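Local coordinates for putative cell invasion protein with MAC/Perforin domain (Bacteroides thetaiotaomicron VPI-5482, PDB 3KK7) that is of unproven function but carries a membrane-attack complex/perforin domain and is probably a lipoprotein with a possible role in cell invasion, at residues Ala176-Ala179 and Leu180-Ile183; Gly342-Pro345 and Ile346-Ile350; Leu516-Val519 and Asn520-Ile524; Met529-Tyr533 and Gln534-Ile538. All coordinates share one frame; numbering follows the deposited sequence.

Contact 1. Residues Ala176-Ala179 and Leu180-Ile183. With EDO (1,2-ethanediol), chain D.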
ATOM      1  N   ALA A 176      -3.634  17.749   3.166  1.00 24.29           N
ATOM      2  CA  ALA A 176      -4.300  17.943   4.447  1.00 24.72           C
ATOM      3  C   ALA A 176      -5.320  16.810   4.621  1.00 25.39           C
ATOM      4  O   ALA A 176      -6.050  16.462   3.669  1.00 24.32           O
ATOM      5  CB  ALA A 176      -4.985  19.301   4.557  1.00 24.25           C
ATOM      6  N   PRO A 177      -5.349  16.217   5.830  1.00 26.15           N
ATOM      7  CA  PRO A 177      -6.233  15.083   6.109  1.00 26.51           C
ATOM      8  C   PRO A 177      -7.650  15.300   5.636  1.00 26.54           C
ATOM      9  O   PRO A 177      -8.246  14.371   5.105  1.00 27.55           O
ATOM     10  CB  PRO A 177      -6.195  14.959   7.636  1.00 26.81           C
ATOM     11  CG  PRO A 177      -4.842  15.472   8.022  1.00 26.74           C
ATOM     12  CD  PRO A 177      -4.508  16.563   6.997  1.00 26.31           C
ATOM     13  N   SER A 178      -8.178  16.503   5.824  1.00 26.78           N
ATOM     14  CA  SER A 178      -9.535  16.840   5.390  1.00 27.09           C
ATOM     15  C   SER A 178      -9.669  16.843   3.851  1.00 26.90           C
ATOM     16  O   SER A 178     -10.720  16.511   3.301  1.00 27.06           O
ATOM     17  CB  SER A 178      -9.962  18.188   5.972  1.00 27.46           C
ATOM     18  OG  SER A 178     -10.269  18.082   7.373  1.00 29.97           O
ATOM     19  N   ALA A 179      -8.605  17.230   3.165  1.00 26.48           N
ATOM     20  CA  ALA A 179      -8.532  17.076   1.735  1.00 26.42           C
ATOM     21  C   ALA A 179      -8.578  15.591   1.374  1.00 26.30           C
ATOM     22  O   ALA A 179      -9.371  15.168   0.542  1.00 26.09           O
ATOM     23  CB  ALA A 179      -7.239  17.704   1.218  1.00 26.63           C
ATOM     24  N   LEU A 180      -7.719  14.796   2.010  1.00 26.72           N
ATOM     25  CA  LEU A 180      -7.622  13.386   1.683  1.00 26.67           C
ATOM     26  C   LEU A 180      -8.962  12.702   1.902  1.00 26.88           C
ATOM     27  O   LEU A 180      -9.397  11.863   1.104  1.00 26.74           O
ATOM     28  CB  LEU A 180      -6.518  12.697   2.477  1.00 26.79           C
ATOM     29  CG  LEU A 180      -5.069  13.084   2.129  1.00 27.28           C
ATOM     30  CD1 LEU A 180      -4.111  12.226   2.900  1.00 25.63           C
ATOM     31  CD2 LEU A 180      -4.769  12.997   0.651  1.00 22.96           C
ATOM     32  N   ARG A 181      -9.672  13.092   2.934  1.00 27.35           N
ATOM     33  CA  ARG A 181     -10.959  12.448   3.141  1.00 27.97           C
ATOM     34  C   ARG A 181     -11.969  12.802   2.051  1.00 26.86           C
ATOM     35  O   ARG A 181     -12.699  11.931   1.582  1.00 26.69           O
ATOM     36  CB  ARG A 181     -11.483  12.682   4.550  1.00 28.77           C
ATOM     37  CG  ARG A 181     -10.971  11.585   5.512  1.00 31.86           C
ATOM     38  CD  ARG A 181     -11.664  11.657   6.871  1.00 35.44           C
ATOM     39  NE  ARG A 181     -11.298  12.907   7.524  1.00 39.09           N
ATOM     40  CZ  ARG A 181     -10.230  13.082   8.295  1.00 43.06           C
ATOM     41  NH1 ARG A 181      -9.394  12.076   8.559  1.00 44.25           N
ATOM     42  NH2 ARG A 181      -9.993  14.284   8.813  1.00 45.29           N
ATOM     43  N   LYS A 182     -11.987  14.063   1.634  1.00 25.98           N
ATOM     44  CA  LYS A 182     -12.856  14.484   0.544  1.00 24.93           C
ATOM     45  C   LYS A 182     -12.565  13.659  -0.688  1.00 23.79           C
ATOM     46  O   LYS A 182     -13.514  13.230  -1.374  1.00 23.32           O
ATOM     47  CB  LYS A 182     -12.633  15.948   0.176  1.00 25.38           C
ATOM     48  CG  LYS A 182     -13.525  16.909   0.868  1.00 26.09           C
ATOM     49  CD  LYS A 182     -13.995  17.994  -0.062  1.00 24.51           C
ATOM     50  CE  LYS A 182     -15.049  18.776   0.613  1.00 25.49           C
ATOM     51  NZ  LYS A 182     -16.289  17.984   0.950  1.00 25.94           N
ATOM     52  N   ILE A 183     -11.263  13.445  -0.969  1.00 22.62           N
ATOM     53  CA  ILE A 183     -10.848  12.679  -2.154  1.00 21.28           C
ATOM     54  C   ILE A 183     -11.353  11.241  -2.046  1.00 20.71           C
ATOM     55  O   ILE A 183     -11.914  10.702  -3.005  1.00 19.12           O
ATOM     56  CB  ILE A 183      -9.350  12.719  -2.347  1.00 21.56           C
ATOM     57  CG1 ILE A 183      -8.912  14.116  -2.741  1.00 22.05           C
ATOM     58  CG2 ILE A 183      -8.884  11.745  -3.434  1.00 18.88           C
ATOM     59  CD1 ILE A 183      -7.376  14.277  -2.890  1.00 21.05           C
TER
HETATM   60  C1  EDO D 603      -7.246  19.857   7.819  1.00 40.59           C
HETATM   61  O1  EDO D 603      -7.085  18.474   7.624  1.00 38.65           O
HETATM   62  C2  EDO D 603      -7.832  19.965   9.201  1.00 43.20           C
HETATM   63  O2  EDO D 603      -6.898  19.291  10.059  1.00 46.65           O
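Successive i to i+4 backbone bonds tie A176-A179 to L180-I183 in the first turns of helix 177-186. L180 N bonds A176 O at 2.9 Å. R181 N to P177 O and I183 N to A179 O continue the series; the bond from K182 N to S178 O is longer, 3.2 Å. A176 holds the N-cap position and P177 follows as the first helical residue, where a proline ring, lacking an N-H, costs the helix no bond. The start of the helix is also where 1,2-ethanediol, probably from the crystallisation liquor, binds: S178 N donates to its O1 at 2.9 Å, and S178 OG adds a weak bond to the same oxygen. With S178 OG beside its own backbone N (chi1 -74°), both donors reach that atom. R181 bends at chi3 (-65°) and folds back toward the helix start, its guanidinium passing flat over P177 O, which sits 4.0 Å from the plane above its centre. NH2 of R181 meets P177 CB alongside, also at 4.0 Å. On the buried side, L180 packs on F349, while A179 touches Y92 and Q174. The chains of R181 and K182 instead lie against Y533 of helix 529-535, and K182 also touches T530 of that helix and Y89.

Contact 2. Residues Gly342-Pro345 and Ile346-Ile350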
ATOM      1  N   GLY A 342       6.659  12.285  -0.383  1.00 22.94           N
ATOM      2  CA  GLY A 342       5.904  12.300  -1.643  1.00 22.79           C
ATOM      3  C   GLY A 342       5.099  11.039  -1.939  1.00 23.08           C
ATOM      4  O   GLY A 342       4.464  10.949  -2.982  1.00 22.90           O
ATOM      5  N   LEU A 343       5.170  10.046  -1.044  1.00 23.39           N
ATOM      6  CA  LEU A 343       4.412   8.791  -1.164  1.00 23.44           C
ATOM      7  C   LEU A 343       3.519   8.611   0.061  1.00 22.76           C
ATOM      8  O   LEU A 343       3.993   8.608   1.178  1.00 23.27           O
ATOM      9  CB  LEU A 343       5.329   7.564  -1.303  1.00 23.34           C
ATOM     10  CG  LEU A 343       6.192   7.396  -2.550  1.00 23.41           C
ATOM     11  CD1 LEU A 343       7.098   6.172  -2.382  1.00 21.11           C
ATOM     12  CD2 LEU A 343       5.331   7.279  -3.788  1.00 23.14           C
ATOM     13  N   TYR A 344       2.228   8.432  -0.175  1.00 22.54           N
ATOM     14  CA  TYR A 344       1.241   8.257   0.876  1.00 22.39           C
ATOM     15  C   TYR A 344       0.677   6.863   0.810  1.00 22.23           C
ATOM     16  O   TYR A 344       0.487   6.328  -0.268  1.00 22.79           O
ATOM     17  CB  TYR A 344       0.105   9.278   0.699  1.00 22.85           C
ATOM     18  CG  TYR A 344       0.331  10.533   1.505  1.00 22.92           C
ATOM     19  CD1 TYR A 344       1.475  11.299   1.311  1.00 22.78           C
ATOM     20  CD2 TYR A 344      -0.580  10.935   2.491  1.00 23.56           C
ATOM     21  CE1 TYR A 344       1.705  12.422   2.061  1.00 24.12           C
ATOM     22  CE2 TYR A 344      -0.352  12.081   3.255  1.00 23.37           C
ATOM     23  CZ  TYR A 344       0.791  12.805   3.030  1.00 23.04           C
ATOM     24  OH  TYR A 344       1.045  13.926   3.740  1.00 26.40           O
ATOM     25  N   PRO A 345       0.400   6.261   1.956  1.00 22.15           N
ATOM     26  CA  PRO A 345      -0.192   4.961   1.905  1.00 22.51           C
ATOM     27  C   PRO A 345      -1.545   4.984   1.230  1.00 22.52           C
ATOM     28  O   PRO A 345      -2.282   5.944   1.377  1.00 22.43           O
ATOM     29  CB  PRO A 345      -0.404   4.629   3.385  1.00 23.04           C
ATOM     30  CG  PRO A 345      -0.595   5.926   4.037  1.00 22.64           C
ATOM     31  CD  PRO A 345       0.393   6.798   3.326  1.00 22.82           C
ATOM     32  N   ILE A 346      -1.884   3.911   0.533  1.00 23.15           N
ATOM     33  CA  ILE A 346      -3.222   3.759  -0.069  1.00 23.43           C
ATOM     34  C   ILE A 346      -4.293   3.929   0.992  1.00 23.43           C
ATOM     35  O   ILE A 346      -5.372   4.437   0.712  1.00 23.70           O
ATOM     36  CB  ILE A 346      -3.362   2.382  -0.779  1.00 23.64           C
ATOM     37  CG1 ILE A 346      -2.437   2.344  -1.991  1.00 24.24           C
ATOM     38  CG2 ILE A 346      -4.763   2.116  -1.270  1.00 21.84           C
ATOM     39  CD1 ILE A 346      -2.313   0.982  -2.599  1.00 25.31           C
ATOM     40  N   SER A 347      -3.988   3.542   2.227  1.00 24.29           N
ATOM     41  CA  SER A 347      -4.980   3.640   3.314  1.00 24.47           C
ATOM     42  C   SER A 347      -5.442   5.064   3.589  1.00 24.93           C
ATOM     43  O   SER A 347      -6.556   5.270   4.072  1.00 25.81           O
ATOM     44  CB  SER A 347      -4.485   2.985   4.597  1.00 24.05           C
ATOM     45  OG  SER A 347      -3.271   3.535   5.007  1.00 22.68           O
ATOM     46  N   ASP A 348      -4.611   6.051   3.273  1.00 25.41           N
ATOM     47  CA  ASP A 348      -5.044   7.450   3.379  1.00 25.93           C
ATOM     48  C   ASP A 348      -6.084   7.863   2.359  1.00 25.68           C
ATOM     49  O   ASP A 348      -6.703   8.889   2.541  1.00 26.28           O
ATOM     50  CB  ASP A 348      -3.851   8.409   3.316  1.00 26.35           C
ATOM     51  CG  ASP A 348      -3.164   8.554   4.663  1.00 28.90           C
ATOM     52  OD1 ASP A 348      -3.792   8.205   5.693  1.00 31.40           O
ATOM     53  OD2 ASP A 348      -1.997   9.022   4.702  1.00 32.94           O
ATOM     54  N   PHE A 349      -6.294   7.068   1.310  1.00 25.66           N
ATOM     55  CA  PHE A 349      -7.240   7.411   0.241  1.00 25.36           C
ATOM     56  C   PHE A 349      -8.562   6.656   0.240  1.00 24.86           C
ATOM     57  O   PHE A 349      -9.305   6.734  -0.726  1.00 24.13           O
ATOM     58  CB  PHE A 349      -6.529   7.278  -1.111  1.00 25.58           C
ATOM     59  CG  PHE A 349      -5.472   8.303  -1.277  1.00 26.39           C
ATOM     60  CD1 PHE A 349      -4.260   8.153  -0.655  1.00 24.86           C
ATOM     61  CD2 PHE A 349      -5.729   9.468  -1.964  1.00 26.53           C
ATOM     62  CE1 PHE A 349      -3.319   9.122  -0.749  1.00 26.47           C
ATOM     63  CE2 PHE A 349      -4.779  10.456  -2.047  1.00 26.63           C
ATOM     64  CZ  PHE A 349      -3.578  10.289  -1.447  1.00 26.34           C
ATOM     65  N   ILE A 350      -8.858   5.954   1.333  1.00 25.11           N
ATOM     66  CA  ILE A 350     -10.090   5.172   1.462  1.00 24.81           C
ATOM     67  C   ILE A 350     -10.720   5.429   2.810  1.00 24.75           C
ATOM     68  O   ILE A 350     -10.031   5.789   3.762  1.00 25.11           O
ATOM     69  CB  ILE A 350      -9.846   3.656   1.225  1.00 25.08           C
ATOM     70  CG1 ILE A 350      -8.777   3.098   2.149  1.00 25.24           C
ATOM     71  CG2 ILE A 350      -9.402   3.393  -0.201  1.00 24.70           C
ATOM     72  CD1 ILE A 350      -8.503   1.653   1.892  1.00 22.08           C
TER
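The carboxylate of D348 reaches back to Y344 and P345, its OD2 lying 3.2 Å from Y344 CD2 and 3.5 Å from P345 CG. It comes at the tyrosine ring obliquely, carboxylate and ring planes 51° apart, and P345 CD touches the same oxygen. D348 OD2 takes its strongest partner elsewhere, in a salt bridge to K125, so these carbon contacts flank a charge that is already paired. F349 is placed differently: with CG anti to its own carbonyl carbon (chi1 -68°), the ring turns an edge to the strand end. Its CE1 meets Y344 CB at 3.7 Å, and its CD1 lies 3.6 Å from P345 O, both partners close to the ring plane. S347 OG stands between the backbone N and the carbonyl carbon (chi1 56°), a rotation that sets it 3.5 Å from P345 CB. In the backbone, D348 N donates to P345 O at 3.0 Å, and F349 N bonds I346 O, closing the short 3-10 turn 346-348 that follows the strand. An alanine in place of P345 would probably open a gap beside the D348 carboxylate and S347 OG, and leave the strand-to-turn junction freer to flex. Strand 343-345 pairs antiparallel with strand 211-218 in the large MACPF sheet. Helix 353-363 covers P345, I346 and S347 through Y359, and L180 of helix 177-186 packs on Y344 and D348.

Contact 3. Residues Leu516-Val519 and Asn520-Ile524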
ATOM      1  N   LEU A 516     -29.434  -9.518   0.616  1.00 30.68           N
ATOM      2  CA  LEU A 516     -30.042  -8.725  -0.425  1.00 30.63           C
ATOM      3  C   LEU A 516     -31.470  -8.355  -0.047  1.00 30.81           C
ATOM      4  O   LEU A 516     -31.868  -7.202  -0.193  1.00 31.11           O
ATOM      5  CB  LEU A 516     -29.999  -9.475  -1.748  1.00 30.61           C
ATOM      6  CG  LEU A 516     -30.474  -8.699  -2.979  1.00 31.00           C
ATOM      7  CD1 LEU A 516     -29.927  -7.247  -3.015  1.00 29.15           C
ATOM      8  CD2 LEU A 516     -30.099  -9.493  -4.250  1.00 29.79           C
ATOM      9  N   ASP A 517     -32.238  -9.314   0.454  1.00 30.88           N
ATOM     10  CA  ASP A 517     -33.601  -9.012   0.891  1.00 30.92           C
ATOM     11  C   ASP A 517     -33.567  -7.900   1.904  1.00 30.91           C
ATOM     12  O   ASP A 517     -34.125  -6.824   1.676  1.00 31.05           O
ATOM     13  CB  ASP A 517     -34.288 -10.227   1.514  1.00 30.99           C
ATOM     14  CG  ASP A 517     -34.748 -11.229   0.486  1.00 31.46           C
ATOM     15  OD1 ASP A 517     -34.591 -10.969  -0.728  1.00 32.11           O
ATOM     16  OD2 ASP A 517     -35.266 -12.287   0.897  1.00 32.41           O
ATOM     17  N   TRP A 518     -32.880  -8.148   3.010  1.00 30.83           N
ATOM     18  CA  TRP A 518     -32.789  -7.164   4.075  1.00 30.92           C
ATOM     19  C   TRP A 518     -32.448  -5.753   3.579  1.00 31.13           C
ATOM     20  O   TRP A 518     -33.121  -4.779   3.907  1.00 31.50           O
ATOM     21  CB  TRP A 518     -31.761  -7.611   5.090  1.00 30.69           C
ATOM     22  CG  TRP A 518     -31.485  -6.584   6.110  1.00 30.73           C
ATOM     23  CD1 TRP A 518     -32.383  -5.744   6.700  1.00 30.10           C
ATOM     24  CD2 TRP A 518     -30.218  -6.303   6.699  1.00 30.48           C
ATOM     25  NE1 TRP A 518     -31.747  -4.942   7.610  1.00 31.33           N
ATOM     26  CE2 TRP A 518     -30.416  -5.271   7.635  1.00 30.70           C
ATOM     27  CE3 TRP A 518     -28.931  -6.829   6.528  1.00 30.55           C
ATOM     28  CZ2 TRP A 518     -29.374  -4.742   8.390  1.00 32.11           C
ATOM     29  CZ3 TRP A 518     -27.885  -6.314   7.295  1.00 31.19           C
ATOM     30  CH2 TRP A 518     -28.110  -5.280   8.209  1.00 32.02           C
ATOM     31  N   VAL A 519     -31.413  -5.653   2.770  1.00 31.09           N
ATOM     32  CA  VAL A 519     -30.960  -4.362   2.305  1.00 31.60           C
ATOM     33  C   VAL A 519     -31.985  -3.646   1.422  1.00 31.64           C
ATOM     34  O   VAL A 519     -32.121  -2.427   1.487  1.00 31.17           O
ATOM     35  CB  VAL A 519     -29.597  -4.505   1.585  1.00 32.01           C
ATOM     36  CG1 VAL A 519     -29.252  -3.225   0.826  1.00 32.39           C
ATOM     37  CG2 VAL A 519     -28.499  -4.883   2.621  1.00 30.94           C
ATOM     38  N   ASN A 520     -32.710  -4.406   0.607  1.00 32.13           N
ATOM     39  CA  ASN A 520     -33.742  -3.827  -0.244  1.00 32.24           C
ATOM     40  C   ASN A 520     -34.842  -3.182   0.587  1.00 32.29           C
ATOM     41  O   ASN A 520     -35.406  -2.173   0.183  1.00 32.80           O
ATOM     42  CB  ASN A 520     -34.359  -4.876  -1.178  1.00 32.48           C
ATOM     43  CG  ASN A 520     -33.421  -5.320  -2.297  1.00 32.35           C
ATOM     44  OD1 ASN A 520     -32.528  -4.590  -2.736  1.00 33.72           O
ATOM     45  ND2 ASN A 520     -33.652  -6.523  -2.787  1.00 32.65           N
ATOM     46  N   GLY A 521     -35.147  -3.768   1.741  1.00 32.22           N
ATOM     47  CA  GLY A 521     -36.141  -3.210   2.660  1.00 31.92           C
ATOM     48  C   GLY A 521     -35.685  -1.961   3.399  1.00 31.89           C
ATOM     49  O   GLY A 521     -36.519  -1.167   3.835  1.00 31.68           O
ATOM     50  N   ILE A 522     -34.367  -1.785   3.543  1.00 31.93           N
ATOM     51  CA  ILE A 522     -33.806  -0.621   4.239  1.00 31.77           C
ATOM     52  C   ILE A 522     -34.246   0.686   3.550  1.00 31.84           C
ATOM     53  O   ILE A 522     -34.086   0.832   2.331  1.00 31.78           O
ATOM     54  CB  ILE A 522     -32.241  -0.692   4.318  1.00 31.75           C
ATOM     55  CG1 ILE A 522     -31.803  -1.801   5.290  1.00 31.92           C
ATOM     56  CG2 ILE A 522     -31.638   0.670   4.726  1.00 30.89           C
ATOM     57  CD1 ILE A 522     -30.274  -1.968   5.430  1.00 30.96           C
ATOM     58  N   PRO A 523     -34.802   1.635   4.323  1.00 31.85           N
ATOM     59  CA  PRO A 523     -35.220   2.901   3.703  1.00 32.08           C
ATOM     60  C   PRO A 523     -34.063   3.827   3.291  1.00 32.15           C
ATOM     61  O   PRO A 523     -33.059   3.940   3.990  1.00 32.23           O
ATOM     62  CB  PRO A 523     -36.110   3.558   4.771  1.00 31.94           C
ATOM     63  CG  PRO A 523     -35.774   2.884   6.042  1.00 32.03           C
ATOM     64  CD  PRO A 523     -35.287   1.506   5.706  1.00 31.86           C
ATOM     65  N   ILE A 524     -34.239   4.469   2.143  1.00 32.42           N
ATOM     66  CA  ILE A 524     -33.289   5.421   1.599  1.00 32.77           C
ATOM     67  C   ILE A 524     -33.341   6.745   2.361  1.00 33.14           C
ATOM     68  O   ILE A 524     -34.390   7.394   2.424  1.00 32.57           O
ATOM     69  CB  ILE A 524     -33.615   5.749   0.106  1.00 32.78           C
ATOM     70  CG1 ILE A 524     -33.302   4.553  -0.795  1.00 32.58           C
ATOM     71  CG2 ILE A 524     -32.839   6.976  -0.355  1.00 32.61           C
ATOM     72  CD1 ILE A 524     -33.833   4.695  -2.194  1.00 32.32           C
TER
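W518 O receives two weak bonds, from G521 N at 3.1 Å and I522 N at 3.3 Å, while I522 N also bonds V519 O weakly. This mixture of i+3 and i+4 bonds marks the last turn of helix 516-521, where I522 is the first residue to leave helical angles. Earlier bonds are regular: N520 N to L516 O at 3.0 Å, and G521 N to D517 O. The indole of W518 swings alongside the helix toward its end, CG anti to the backbone N (chi1 173°), and I522 lays CD1 over one face. That CH-pi contact puts CD1 4.2 Å from the centroid of the five-membered ring, 24° off the normal. At the other end, L516 CD1 meets the amide of N520, 3.7 Å from OD1. Replacing W518 with an alanine would probably leave I522 CD1 without its aromatic cover and Y446 without the ring it meets edge-to-face. W518 also meets Y447, and its NE1 makes a weak bond to E476 O. V519 and I522 both pack on I492 of strand 489-494, K481 NZ of strand 480-484 bonds V519 O, and L516 rests against helix 508-512.

Contact 4. Residues Met529-Tyr533 and Gln534-Ile538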
HETATM    1  N   MSE A 529     -21.474  13.024   2.622  1.00 27.94           N
HETATM    2  CA  MSE A 529     -20.307  12.204   2.825  1.00 27.23           C
HETATM    3  C   MSE A 529     -19.526  12.671   4.040  1.00 27.64           C
HETATM    4  O   MSE A 529     -19.025  11.849   4.813  1.00 28.27           O
HETATM    5  CB  MSE A 529     -19.408  12.191   1.586  1.00 26.41           C
HETATM    6  CG  MSE A 529     -19.966  11.389   0.418  1.00 24.30           C
HETATM    7 SE   MSE A 529     -20.468   9.546   0.840  0.75 20.43          SE
HETATM    8  CE  MSE A 529     -18.704   8.761   1.074  1.00 19.61           C
ATOM      9  N   THR A 530     -19.448  13.984   4.237  1.00 27.93           N
ATOM     10  CA  THR A 530     -18.590  14.516   5.289  1.00 27.73           C
ATOM     11  C   THR A 530     -19.180  14.101   6.627  1.00 27.89           C
ATOM     12  O   THR A 530     -18.441  13.697   7.511  1.00 27.67           O
ATOM     13  CB  THR A 530     -18.343  16.062   5.179  1.00 27.83           C
ATOM     14  OG1 THR A 530     -19.524  16.768   5.539  1.00 28.57           O
ATOM     15  CG2 THR A 530     -17.949  16.505   3.769  1.00 26.33           C
ATOM     16  N   THR A 531     -20.511  14.139   6.751  1.00 28.26           N
ATOM     17  CA  THR A 531     -21.197  13.657   7.963  1.00 28.18           C
ATOM     18  C   THR A 531     -20.895  12.180   8.179  1.00 28.63           C
ATOM     19  O   THR A 531     -20.567  11.747   9.288  1.00 29.13           O
ATOM     20  CB  THR A 531     -22.736  13.885   7.892  1.00 28.51           C
ATOM     21  OG1 THR A 531     -23.008  15.282   8.043  1.00 27.69           O
ATOM     22  CG2 THR A 531     -23.499  13.086   8.979  1.00 26.69           C
ATOM     23  N   LEU A 532     -20.964  11.402   7.116  1.00 28.87           N
ATOM     24  CA  LEU A 532     -20.709   9.979   7.242  1.00 29.09           C
ATOM     25  C   LEU A 532     -19.319   9.710   7.812  1.00 29.33           C
ATOM     26  O   LEU A 532     -19.174   9.071   8.850  1.00 30.11           O
ATOM     27  CB  LEU A 532     -20.872   9.292   5.889  1.00 29.30           C
ATOM     28  CG  LEU A 532     -21.167   7.796   5.949  1.00 29.91           C
ATOM     29  CD1 LEU A 532     -22.476   7.561   6.758  1.00 27.75           C
ATOM     30  CD2 LEU A 532     -21.244   7.221   4.513  1.00 29.30           C
ATOM     31  N   TYR A 533     -18.284  10.225   7.170  1.00 29.32           N
ATOM     32  CA  TYR A 533     -16.943   9.898   7.633  1.00 29.19           C
ATOM     33  C   TYR A 533     -16.505  10.669   8.873  1.00 29.34           C
ATOM     34  O   TYR A 533     -15.527  10.295   9.517  1.00 29.80           O
ATOM     35  CB  TYR A 533     -15.898  10.004   6.503  1.00 28.77           C
ATOM     36  CG  TYR A 533     -15.735  11.341   5.792  1.00 28.02           C
ATOM     37  CD1 TYR A 533     -15.254  12.468   6.462  1.00 27.58           C
ATOM     38  CD2 TYR A 533     -15.965  11.455   4.422  1.00 28.16           C
ATOM     39  CE1 TYR A 533     -15.040  13.683   5.801  1.00 27.56           C
ATOM     40  CE2 TYR A 533     -15.772  12.677   3.755  1.00 28.05           C
ATOM     41  CZ  TYR A 533     -15.310  13.786   4.455  1.00 27.72           C
ATOM     42  OH  TYR A 533     -15.133  14.992   3.815  1.00 26.11           O
ATOM     43  N   GLN A 534     -17.179  11.755   9.207  1.00 29.65           N
ATOM     44  CA  GLN A 534     -16.801  12.476  10.428  1.00 30.13           C
ATOM     45  C   GLN A 534     -17.436  11.861  11.666  1.00 31.16           C
ATOM     46  O   GLN A 534     -16.874  11.971  12.761  1.00 31.22           O
ATOM     47  CB  GLN A 534     -17.139  13.965  10.353  1.00 29.29           C
ATOM     48  CG  GLN A 534     -16.252  14.692   9.396  1.00 27.93           C
ATOM     49  CD  GLN A 534     -16.417  16.167   9.434  1.00 27.67           C
ATOM     50  OE1 GLN A 534     -17.385  16.711   9.985  1.00 28.27           O
ATOM     51  NE2 GLN A 534     -15.457  16.847   8.856  1.00 29.42           N
ATOM     52  N   ARG A 535     -18.598  11.226  11.490  1.00 32.06           N
ATOM     53  CA  ARG A 535     -19.394  10.771  12.618  1.00 32.88           C
ATOM     54  C   ARG A 535     -19.658   9.281  12.629  1.00 32.70           C
ATOM     55  O   ARG A 535     -20.160   8.780  13.621  1.00 33.23           O
ATOM     56  CB  ARG A 535     -20.718  11.550  12.673  1.00 33.43           C
ATOM     57  CG  ARG A 535     -20.560  13.092  12.957  1.00 35.89           C
ATOM     58  CD  ARG A 535     -21.920  13.846  13.029  1.00 38.91           C
ATOM     59  NE  ARG A 535     -22.897  13.072  13.809  1.00 42.36           N
ATOM     60  CZ  ARG A 535     -24.226  13.215  13.766  1.00 44.53           C
ATOM     61  NH1 ARG A 535     -24.797  14.158  13.012  1.00 46.11           N
ATOM     62  NH2 ARG A 535     -24.992  12.410  14.505  1.00 44.27           N
ATOM     63  N   TYR A 536     -19.317   8.563  11.559  1.00 32.50           N
ATOM     64  CA  TYR A 536     -19.537   7.113  11.527  1.00 32.24           C
ATOM     65  C   TYR A 536     -18.226   6.326  11.382  1.00 31.89           C
ATOM     66  O   TYR A 536     -17.202   6.870  10.972  1.00 32.26           O
ATOM     67  CB  TYR A 536     -20.527   6.735  10.414  1.00 32.03           C
ATOM     68  CG  TYR A 536     -21.935   7.235  10.657  1.00 32.36           C
ATOM     69  CD1 TYR A 536     -22.259   8.566  10.453  1.00 33.34           C
ATOM     70  CD2 TYR A 536     -22.942   6.378  11.083  1.00 33.59           C
ATOM     71  CE1 TYR A 536     -23.548   9.043  10.677  1.00 34.46           C
ATOM     72  CE2 TYR A 536     -24.257   6.842  11.306  1.00 35.03           C
ATOM     73  CZ  TYR A 536     -24.555   8.184  11.109  1.00 34.92           C
ATOM     74  OH  TYR A 536     -25.829   8.677  11.330  1.00 33.85           O
ATOM     75  N   LYS A 537     -18.270   5.064  11.795  1.00 31.14           N
ATOM     76  CA  LYS A 537     -17.253   4.087  11.470  1.00 30.58           C
ATOM     77  C   LYS A 537     -17.783   3.358  10.239  1.00 29.55           C
ATOM     78  O   LYS A 537     -18.916   2.906  10.219  1.00 29.50           O
ATOM     79  CB  LYS A 537     -17.057   3.096  12.615  1.00 31.01           C
ATOM     80  CG  LYS A 537     -16.402   3.673  13.901  1.00 32.63           C
ATOM     81  CD  LYS A 537     -14.906   3.993  13.711  1.00 33.87           C
ATOM     82  CE  LYS A 537     -14.316   4.627  14.972  1.00 34.30           C
ATOM     83  NZ  LYS A 537     -12.822   4.704  14.920  1.00 33.97           N
ATOM     84  N   ILE A 538     -16.974   3.284   9.201  1.00 28.77           N
ATOM     85  CA  ILE A 538     -17.384   2.679   7.953  1.00 28.55           C
ATOM     86  C   ILE A 538     -16.604   1.375   7.698  1.00 28.13           C
ATOM     87  O   ILE A 538     -15.366   1.356   7.720  1.00 28.86           O
ATOM     88  CB  ILE A 538     -17.167   3.643   6.763  1.00 28.70           C
ATOM     89  CG1 ILE A 538     -17.883   4.984   6.990  1.00 27.17           C
ATOM     90  CG2 ILE A 538     -17.679   3.003   5.485  1.00 28.32           C
ATOM     91  CD1 ILE A 538     -17.425   6.013   6.045  1.00 25.03           C
TER
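L532 lays its CD1 methyl over one face of the Y536 ring, a CH-pi contact with the carbon 4.2 Å from the ring centroid and 26° off the normal. The pair spans the C-terminal end of helix 529-535, where the chain leaves the helix at Y536 and enters strand 537-540, at the edge of the four-stranded mixed sheet of the D3 region. The two side chains cross at about a right angle; CG of L532 is anti to its backbone N (chi1 -157°), which together with chi2 brings CD1 to the tyrosine. From the strand, I538 points back at the helix, and its CD1 comes within 4.1 Å of L532 CG and also touches Y533 CB. L532 therefore has Y536 and I538 on it from the residues that follow, and F482, Y491 and Y493 of the neighbouring strands besides. Backbone bonds hold the helix end together: Q534 N to T530 O and R535 N to T531 O, with R535 N adding a weak bond to L532 O. Y536 N bonds L532 O at 2.8 Å. CG of Y533 stands between the backbone N and the carbonyl carbon (chi1 59°), turning the ring back along the helix so that T530 CA lies over one face. The ring runs beside the Q534 side chain, and it touches A185 of helix 177-186. T531 OG1 pairs with T528 OG1, while T531 O lies at the edge of the Y536 ring, close to its plane and 3.8 Å from Y536 CD1.

Overall arrangement
Contacts 1 to 4 follow one another along the chain. Contacts 1 and 2 lie in the MACPF range, contacts 3 and 4 in the D3 range. Centres of contacts 1 and 2 are about 11 Å apart, and helix 177-186 packs on the turn after strand 343-345. Contact 1 also touches contact 4, centres about 13 Å apart, so helix 177-186 bridges the MACPF and D3 parts; contacts 2 and 4 stay about 7 Å apart at their nearest atoms. Contact 3 stands about 20 Å from contact 4 between centres, on the preceding helix, and packs against strands of the same four-stranded sheet that strand 537-540 joins.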